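Local coordinates for DegV family protein (Corynebacterium glutamicum, PDB 3EGL) that binds long-chain fatty acids such as palmitate and may take part in lipid transport or fatty acid metabolism, at residues A[100-105]-A[137-142]; A[210-215]-A[254-259]; A[10-15]-A[28-33]. All blocks are in the same frame, centred on the assembly; numbering follows the deposited sequence.

Contact 1: A[100-105]-A[137-142]; sequences SSLGMA and SETWIY. With PLM (palmitic acid), chain D.
S101 OG stands anti to its backbone N (chi1 -167°), and T139 OG1 stands anti to its carbonyl carbon (chi1 -63°). S137 OG takes the crowded position between N and carbonyl carbon (chi1 71°). These settings turn the three hydroxyls onto one shared water. The contact sets the N-terminal end of helix 104-116, with G103 as N-cap, against strand 137-142 of the six-stranded mixed sheet of this DegV protein.

Water 1 is held by all three hydroxyls. It donates to S137 OG and lies 2.9 Å from T139 OG1. S137 OG is also hydrogen-bonded to L134 O. Water 2 sits at the first turn of the helix. It donates to L102 O at 2.7 Å and accepts from A105 N at 2.8 Å. T139 OG1 holds the same water at 2.5 Å. T139 OG1 therefore touches both waters, and the polar link between loop and strand runs through them.

The direct contacts are van der Waals. A105 CB points at the strand and comes 3.4 Å from the hydroxyl oxygen S137 OG. The L102 side chain reaches obliquely across T139, with CD2 4.1 Å from T139 CG2. F174 of the neighbouring strand 171-175 packs on L102, T139 and I141.

Beside them runs the palmitate tail, whose other end is hydrogen-bonded to T42 and S76. T139 puts its methyl against the tail and its hydroxyl against the waters. T139 CG2 is 3.5 Å from the last tail carbon, CG, and I141 CD1 presses to 3.2 Å from tail carbon CD.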
# COMPACT_ATOMS: atom_id res chain seq x y z
N SER A 100 -1.63 7.08 5.48
CA SER A 100 -0.16 7.23 5.65
C SER A 100 0.61 5.97 5.18
O SER A 100 1.57 5.54 5.80
CB SER A 100 0.22 7.58 7.11
OG SER A 100 -0.27 8.87 7.44
N SER A 101 0.16 5.37 4.09
CA SER A 101 0.80 4.16 3.66
C SER A 101 0.43 3.94 2.21
O SER A 101 -0.32 4.76 1.61
CB SER A 101 0.33 3.01 4.53
OG SER A 101 1.15 1.87 4.34
N LEU A 102 0.95 2.85 1.66
CA LEU A 102 0.65 2.42 0.32
C LEU A 102 0.93 0.93 0.23
O LEU A 102 1.59 0.36 1.13
CB LEU A 102 1.52 3.19 -0.69
CG LEU A 102 3.01 2.81 -0.78
CD1 LEU A 102 3.67 3.62 -1.88
CD2 LEU A 102 3.75 2.96 0.55
N GLY A 103 0.46 0.30 -0.83
CA GLY A 103 0.77 -1.10 -1.05
C GLY A 103 -0.03 -2.00 -0.15
O GLY A 103 -1.08 -1.60 0.38
N MSE A 104 0.45 -3.22 0.03
CA MSE A 104 -0.30 -4.19 0.81
C MSE A 104 -0.49 -3.92 2.33
O MSE A 104 -1.34 -4.57 2.97
CB MSE A 104 0.26 -5.59 0.56
CG MSE A 104 -0.15 -6.20 -0.77
SE MSE A 104 -2.08 -6.57 -0.81
CE MSE A 104 -2.13 -7.77 0.75
N ALA A 105 0.21 -2.96 2.94
CA ALA A 105 -0.26 -2.56 4.27
C ALA A 105 -1.74 -2.02 4.15
O ALA A 105 -2.65 -2.40 4.93
CB ALA A 105 0.68 -1.54 4.91
N SER A 137 1.32 -1.99 10.93
CA SER A 137 2.03 -2.39 9.73
C SER A 137 3.36 -1.65 9.55
O SER A 137 3.62 -0.61 10.16
CB SER A 137 1.15 -2.21 8.49
OG SER A 137 0.97 -0.82 8.18
N GLU A 138 4.19 -2.18 8.67
CA GLU A 138 5.38 -1.51 8.22
C GLU A 138 5.49 -1.80 6.74
O GLU A 138 5.00 -2.80 6.25
CB GLU A 138 6.64 -2.04 8.92
CG GLU A 138 6.65 -1.98 10.47
CD GLU A 138 6.82 -0.57 11.02
OE1 GLU A 138 7.12 0.33 10.22
OE2 GLU A 138 6.66 -0.36 12.25
N THR A 139 6.16 -0.90 6.03
CA THR A 139 6.39 -1.05 4.59
C THR A 139 7.84 -0.71 4.31
O THR A 139 8.28 0.43 4.55
CB THR A 139 5.40 -0.15 3.76
OG1 THR A 139 4.05 -0.58 4.00
CG2 THR A 139 5.67 -0.22 2.25
N TRP A 140 8.57 -1.70 3.80
CA TRP A 140 9.93 -1.49 3.32
C TRP A 140 10.00 -1.74 1.82
O TRP A 140 9.21 -2.52 1.28
CB TRP A 140 10.91 -2.45 4.01
CG TRP A 140 11.08 -2.28 5.48
CD1 TRP A 140 11.92 -1.43 6.10
CD2 TRP A 140 10.43 -3.03 6.54
NE1 TRP A 140 11.85 -1.59 7.47
CE2 TRP A 140 10.95 -2.57 7.77
CE3 TRP A 140 9.47 -4.06 6.56
CZ2 TRP A 140 10.54 -3.08 9.02
CZ3 TRP A 140 9.08 -4.58 7.81
CH2 TRP A 140 9.61 -4.07 9.02
N ILE A 141 10.95 -1.08 1.14
CA ILE A 141 11.16 -1.28 -0.30
C ILE A 141 12.64 -1.36 -0.59
O ILE A 141 13.44 -0.53 -0.13
CB ILE A 141 10.59 -0.13 -1.19
CG1 ILE A 141 9.23 0.33 -0.68
CG2 ILE A 141 10.44 -0.54 -2.70
CD1 ILE A 141 8.87 1.70 -1.23
N TYR A 142 12.99 -2.41 -1.33
CA TYR A 142 14.30 -2.60 -1.90
C TYR A 142 14.25 -2.04 -3.30
O TYR A 142 13.37 -2.43 -4.12
CB TYR A 142 14.69 -4.08 -1.98
CG TYR A 142 15.88 -4.34 -2.90
CD1 TYR A 142 17.19 -4.00 -2.49
CD2 TYR A 142 15.71 -4.89 -4.18
CE1 TYR A 142 18.30 -4.22 -3.33
CE2 TYR A 142 16.82 -5.11 -5.04
CZ TYR A 142 18.10 -4.77 -4.59
OH TYR A 142 19.18 -4.99 -5.40
C1 PLM D . 0.34 9.71 -8.26
O1 PLM D . -0.04 10.40 -7.30
O2 PLM D . 0.90 10.29 -9.21
C2 PLM D . 0.17 8.22 -8.32
C3 PLM D . 1.01 7.61 -7.20
C4 PLM D . 2.50 7.52 -7.46
C5 PLM D . 3.14 7.34 -6.08
C6 PLM D . 4.62 7.06 -6.16
C7 PLM D . 5.16 6.94 -4.75
C8 PLM D . 6.53 6.25 -4.66
C9 PLM D . 6.38 4.74 -4.86
CA PLM D . 7.54 3.94 -4.24
CB PLM D . 7.67 2.54 -4.82
CC PLM D . 6.47 1.60 -4.63
CD PLM D . 6.61 0.80 -3.35
CE PLM D . 5.89 -0.53 -3.40
CF PLM D . 4.69 -0.54 -2.44
CG PLM D . 4.99 -1.14 -1.07
O HOH W 1 2.88 0.60 6.39
O HOH W 2 2.70 -1.77 2.25

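Contact 2: A[210-215]-A[254-259]; sequences IAIGQN and GAVSVS. With PLM (palmitic acid), chain D.
The flat groups here are peptide planes. S259 N lies in the plane of the A211 carbonyl, while G213 N sits above the plane of the S257 carbonyl. They belong to an antiparallel ladder between strands 209-215 and 255-261, inside the six-stranded mixed sheet.

The A211-S259 bonds are nearly straight. A211 N lies 2.8 Å from S259 O, and S259 N 2.9 Å from A211 O. G213 and S257 form the next hydrogen-bonded pair. At the end of the ladder G254 and A255 both face N215, a G1 beta bulge. G254 N donates to N215 O at 2.7 Å.

One sheet face carries I212, V256 and V258. I212 CG2 lies alongside V256 CG1 at 3.9 Å, and L224 and L228 of helix 224-231 cover this apolar layer. The opposite face carries A211, S257 and S259, with M104 of helix 104-116 over A211 and S259. On this face the palmitate tail ends, 3.5 Å from its carbon CG to S257 CB.

S257 OG, in the crowded position over glycine G213, joins S259 OG through water 3, with each hydroxyl 2.6 Å from the water, which also donates to A211 O.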
# COMPACT_ATOMS: atom_id res chain seq x y z
N ILE A 210 2.93 -11.30 5.98
CA ILE A 210 3.79 -10.64 5.01
C ILE A 210 3.34 -10.73 3.56
O ILE A 210 3.05 -11.80 3.02
CB ILE A 210 5.23 -11.27 5.01
CG1 ILE A 210 5.89 -11.18 6.38
CG2 ILE A 210 6.13 -10.57 3.97
CD1 ILE A 210 6.49 -9.82 6.67
N ALA A 211 3.38 -9.59 2.89
CA ALA A 211 3.08 -9.55 1.47
C ALA A 211 4.32 -9.05 0.75
O ALA A 211 4.82 -7.93 1.01
CB ALA A 211 1.88 -8.66 1.21
N ILE A 212 4.84 -9.87 -0.15
CA ILE A 212 6.04 -9.47 -0.84
C ILE A 212 5.67 -9.05 -2.22
O ILE A 212 5.05 -9.83 -2.96
CB ILE A 212 7.07 -10.59 -0.87
CG1 ILE A 212 7.65 -10.78 0.53
CG2 ILE A 212 8.20 -10.26 -1.88
CD1 ILE A 212 8.22 -12.18 0.76
N GLY A 213 6.03 -7.82 -2.56
CA GLY A 213 5.72 -7.24 -3.86
C GLY A 213 6.95 -7.23 -4.74
O GLY A 213 8.09 -7.07 -4.26
N GLN A 214 6.74 -7.38 -6.04
CA GLN A 214 7.88 -7.32 -6.96
C GLN A 214 7.52 -6.62 -8.25
O GLN A 214 6.39 -6.71 -8.74
CB GLN A 214 8.46 -8.72 -7.24
CG GLN A 214 7.51 -9.68 -7.93
CD GLN A 214 7.37 -9.41 -9.44
OE1 GLN A 214 6.29 -9.57 -10.00
NE2 GLN A 214 8.45 -8.97 -10.10
N ASN A 215 8.51 -5.94 -8.80
CA ASN A 215 8.39 -5.44 -10.14
C ASN A 215 9.58 -5.88 -10.95
O ASN A 215 10.70 -5.35 -10.78
CB ASN A 215 8.26 -3.91 -10.16
CG ASN A 215 8.19 -3.38 -11.57
OD1 ASN A 215 9.03 -2.60 -11.97
ND2 ASN A 215 7.23 -3.85 -12.35
N GLY A 254 13.22 -4.35 -10.89
CA GLY A 254 14.02 -5.07 -9.90
C GLY A 254 13.62 -4.80 -8.47
O GLY A 254 14.19 -5.37 -7.55
N ALA A 255 12.63 -3.93 -8.29
CA ALA A 255 12.17 -3.53 -6.95
C ALA A 255 11.38 -4.64 -6.30
O ALA A 255 10.59 -5.31 -6.96
CB ALA A 255 11.34 -2.26 -7.00
N VAL A 256 11.62 -4.78 -4.99
CA VAL A 256 10.96 -5.72 -4.13
C VAL A 256 10.48 -5.03 -2.84
O VAL A 256 11.28 -4.42 -2.12
CB VAL A 256 11.90 -6.91 -3.79
CG1 VAL A 256 11.16 -7.92 -2.92
CG2 VAL A 256 12.41 -7.59 -5.08
N SER A 257 9.17 -5.10 -2.56
CA SER A 257 8.59 -4.50 -1.37
C SER A 257 8.20 -5.59 -0.34
O SER A 257 7.82 -6.72 -0.71
CB SER A 257 7.35 -3.65 -1.75
OG SER A 257 6.29 -4.44 -2.31
N VAL A 258 8.28 -5.24 0.94
CA VAL A 258 7.80 -6.09 2.01
C VAL A 258 6.76 -5.28 2.79
O VAL A 258 7.09 -4.26 3.39
CB VAL A 258 8.94 -6.52 2.95
CG1 VAL A 258 8.40 -7.20 4.24
CG2 VAL A 258 9.88 -7.46 2.24
N SER A 259 5.50 -5.72 2.74
CA SER A 259 4.43 -5.10 3.54
C SER A 259 4.13 -6.09 4.64
O SER A 259 3.86 -7.28 4.37
CB SER A 259 3.18 -4.85 2.72
OG SER A 259 3.47 -4.21 1.46
C1 PLM D . 0.34 9.71 -8.26
O1 PLM D . -0.04 10.40 -7.30
O2 PLM D . 0.90 10.29 -9.21
C2 PLM D . 0.17 8.22 -8.32
C3 PLM D . 1.01 7.61 -7.20
C4 PLM D . 2.50 7.52 -7.46
C5 PLM D . 3.14 7.34 -6.08
C6 PLM D . 4.62 7.06 -6.16
C7 PLM D . 5.16 6.94 -4.75
C8 PLM D . 6.53 6.25 -4.66
C9 PLM D . 6.38 4.74 -4.86
CA PLM D . 7.54 3.94 -4.24
CB PLM D . 7.67 2.54 -4.82
CC PLM D . 6.47 1.60 -4.63
CD PLM D . 6.61 0.80 -3.35
CE PLM D . 5.89 -0.53 -3.40
CF PLM D . 4.69 -0.54 -2.44
CG PLM D . 4.99 -1.14 -1.07
O HOH W 3 4.46 -5.38 -0.65

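Contact 3: A[10-15]-A[28-33]; sequences VDSSAC and VINLHV
Strands 7-11 and 26-35 run parallel, with V10 beside V28 and D11 beside I29, until segment 10-15 turns into the 3-10 stretch 12-14 and their courses, taken from 10 to 13 and 28 to 31, are 43° apart. They are the two strands of a beta-alpha-beta unit whose helix is 18-23. I29 N donates to V10 O at 2.9 Å, at 166° and in the carbonyl plane. Further on, S12 N makes a weak bond to I29 O.

V10 and V28 lie side by side on one face of the sheet, pointing the same way. On the other face is D11, with CG in the crowded position between its N and carbonyl carbon (chi1 61°). This turns the carboxylate along its own chain. S13 OG donates to the syn lone pair of D11 OD1 at a very short 2.3 Å, and S13 N adds a weak bond to the same oxygen. D11 OD2 is bound by H70 ND1 and I71 N. Both oxygens are thus gripped, and the carboxylate is held over the 3-10 turn, which the bond from A14 N to D11 O closes.

L31 comes obliquely across this group. Its CD1 is 3.6 Å from D11 OD1 and equally 3.6 Å from S13 CB. S12 OG, also in the crowded position, accepts a bond from L31 N at 3.3 Å. The same hydroxyl is hydrogen-bonded to D244 OD2, just before helix 245-251. The nearest atoms of the L31 side chain and the bound palmitate are about 4 Å apart, and T42 and S76, which bind the fatty acid, lie close by.

With donors on both oxygens, D11 is probably ionised, and its charge would be stabilised by H70, I71 N and S13 beside the fatty-acid site.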
# COMPACT_ATOMS: atom_id res chain seq x y z
N VAL A 10 -10.48 0.57 -2.69
CA VAL A 10 -9.08 0.98 -2.65
C VAL A 10 -8.71 1.45 -4.06
O VAL A 10 -9.50 1.33 -4.98
CB VAL A 10 -8.07 -0.18 -2.25
CG1 VAL A 10 -8.40 -0.76 -0.92
CG2 VAL A 10 -8.07 -1.30 -3.29
N ASP A 11 -7.49 1.96 -4.20
CA ASP A 11 -6.98 2.26 -5.51
C ASP A 11 -5.94 1.17 -5.86
O ASP A 11 -5.70 0.26 -5.03
CB ASP A 11 -6.45 3.70 -5.58
CG ASP A 11 -5.29 3.98 -4.60
OD1 ASP A 11 -4.20 3.40 -4.83
OD2 ASP A 11 -5.46 4.80 -3.63
N SER A 12 -5.37 1.25 -7.06
CA SER A 12 -4.49 0.19 -7.55
C SER A 12 -3.18 0.12 -6.74
O SER A 12 -2.57 -0.93 -6.64
CB SER A 12 -4.20 0.37 -9.04
OG SER A 12 -3.47 1.58 -9.17
N SER A 13 -2.77 1.25 -6.15
CA SER A 13 -1.57 1.25 -5.31
C SER A 13 -1.63 0.27 -4.12
O SER A 13 -0.57 -0.07 -3.58
CB SER A 13 -1.19 2.65 -4.80
OG SER A 13 -2.11 3.08 -3.83
N ALA A 14 -2.82 -0.16 -3.70
CA ALA A 14 -2.87 -1.17 -2.63
C ALA A 14 -2.23 -2.51 -3.03
O ALA A 14 -1.96 -3.34 -2.16
CB ALA A 14 -4.33 -1.40 -2.11
N CYS A 15 -2.07 -2.75 -4.34
CA CYS A 15 -1.50 -4.00 -4.87
C CYS A 15 -2.27 -5.30 -4.64
O CYS A 15 -1.67 -6.38 -4.66
CB CYS A 15 -0.05 -4.21 -4.39
SG CYS A 15 1.04 -2.85 -4.87
N VAL A 28 -11.61 -1.90 -6.83
CA VAL A 28 -10.30 -1.29 -7.13
C VAL A 28 -10.42 -0.13 -8.17
O VAL A 28 -10.94 -0.34 -9.25
CB VAL A 28 -9.29 -2.39 -7.57
CG1 VAL A 28 -7.89 -1.80 -7.85
CG2 VAL A 28 -9.24 -3.53 -6.49
N ILE A 29 -9.97 1.08 -7.83
CA ILE A 29 -9.90 2.15 -8.85
C ILE A 29 -8.47 2.35 -9.24
O ILE A 29 -7.62 2.59 -8.37
CB ILE A 29 -10.40 3.53 -8.32
CG1 ILE A 29 -11.58 3.37 -7.42
CG2 ILE A 29 -10.77 4.47 -9.52
CD1 ILE A 29 -11.82 4.61 -6.65
N ASN A 30 -8.19 2.31 -10.53
CA ASN A 30 -6.81 2.48 -11.01
C ASN A 30 -6.27 3.91 -11.01
O ASN A 30 -6.90 4.82 -11.58
CB ASN A 30 -6.68 1.90 -12.43
CG ASN A 30 -6.83 0.39 -12.45
OD1 ASN A 30 -6.68 -0.28 -11.42
ND2 ASN A 30 -7.17 -0.16 -13.60
N LEU A 31 -5.09 4.11 -10.43
CA LEU A 31 -4.32 5.36 -10.62
C LEU A 31 -3.89 5.48 -12.10
O LEU A 31 -4.01 4.51 -12.85
CB LEU A 31 -3.10 5.38 -9.72
CG LEU A 31 -3.40 5.19 -8.23
CD1 LEU A 31 -2.11 5.01 -7.34
CD2 LEU A 31 -4.28 6.35 -7.79
N HIS A 32 -3.38 6.64 -12.52
CA HIS A 32 -3.06 6.87 -13.95
C HIS A 32 -1.58 6.76 -14.31
O HIS A 32 -0.70 7.30 -13.62
CB HIS A 32 -3.60 8.22 -14.41
CG HIS A 32 -5.05 8.40 -14.10
ND1 HIS A 32 -6.04 7.77 -14.82
CD2 HIS A 32 -5.68 9.07 -13.11
CE1 HIS A 32 -7.22 8.06 -14.31
NE2 HIS A 32 -7.03 8.86 -13.28
N VAL A 33 -1.34 6.08 -15.42
CA VAL A 33 -0.04 6.07 -16.07
C VAL A 33 -0.17 6.74 -17.44
O VAL A 33 -0.94 6.29 -18.29
CB VAL A 33 0.55 4.64 -16.19
CG1 VAL A 33 1.78 4.64 -17.08
CG2 VAL A 33 0.93 4.11 -14.84

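Overall arrangement
Along the chain the order is contact 3, contact 1, contact 2, each closed before the next opens. Contact 3 lies in the five-stranded sheet. Contacts 1 and 2 share the six-stranded sheet, where strands 137-142 and 255-261 are neighbours joined by probable hydrogen bonds such as Y142 N to V256 O. Their centres are 9 Å apart. Contact 3 is centred 15 Å from contact 1 and 16 Å from contact 2. M104, at the start of helix 104-116, touches A14 and C15 after strand 7-11 and packs on S259 of the other sheet. Palmitate lies between the sheets, so all three contacts help shape its site: the tail meets contacts 1 and 2, and L31 lies near the carboxylate end.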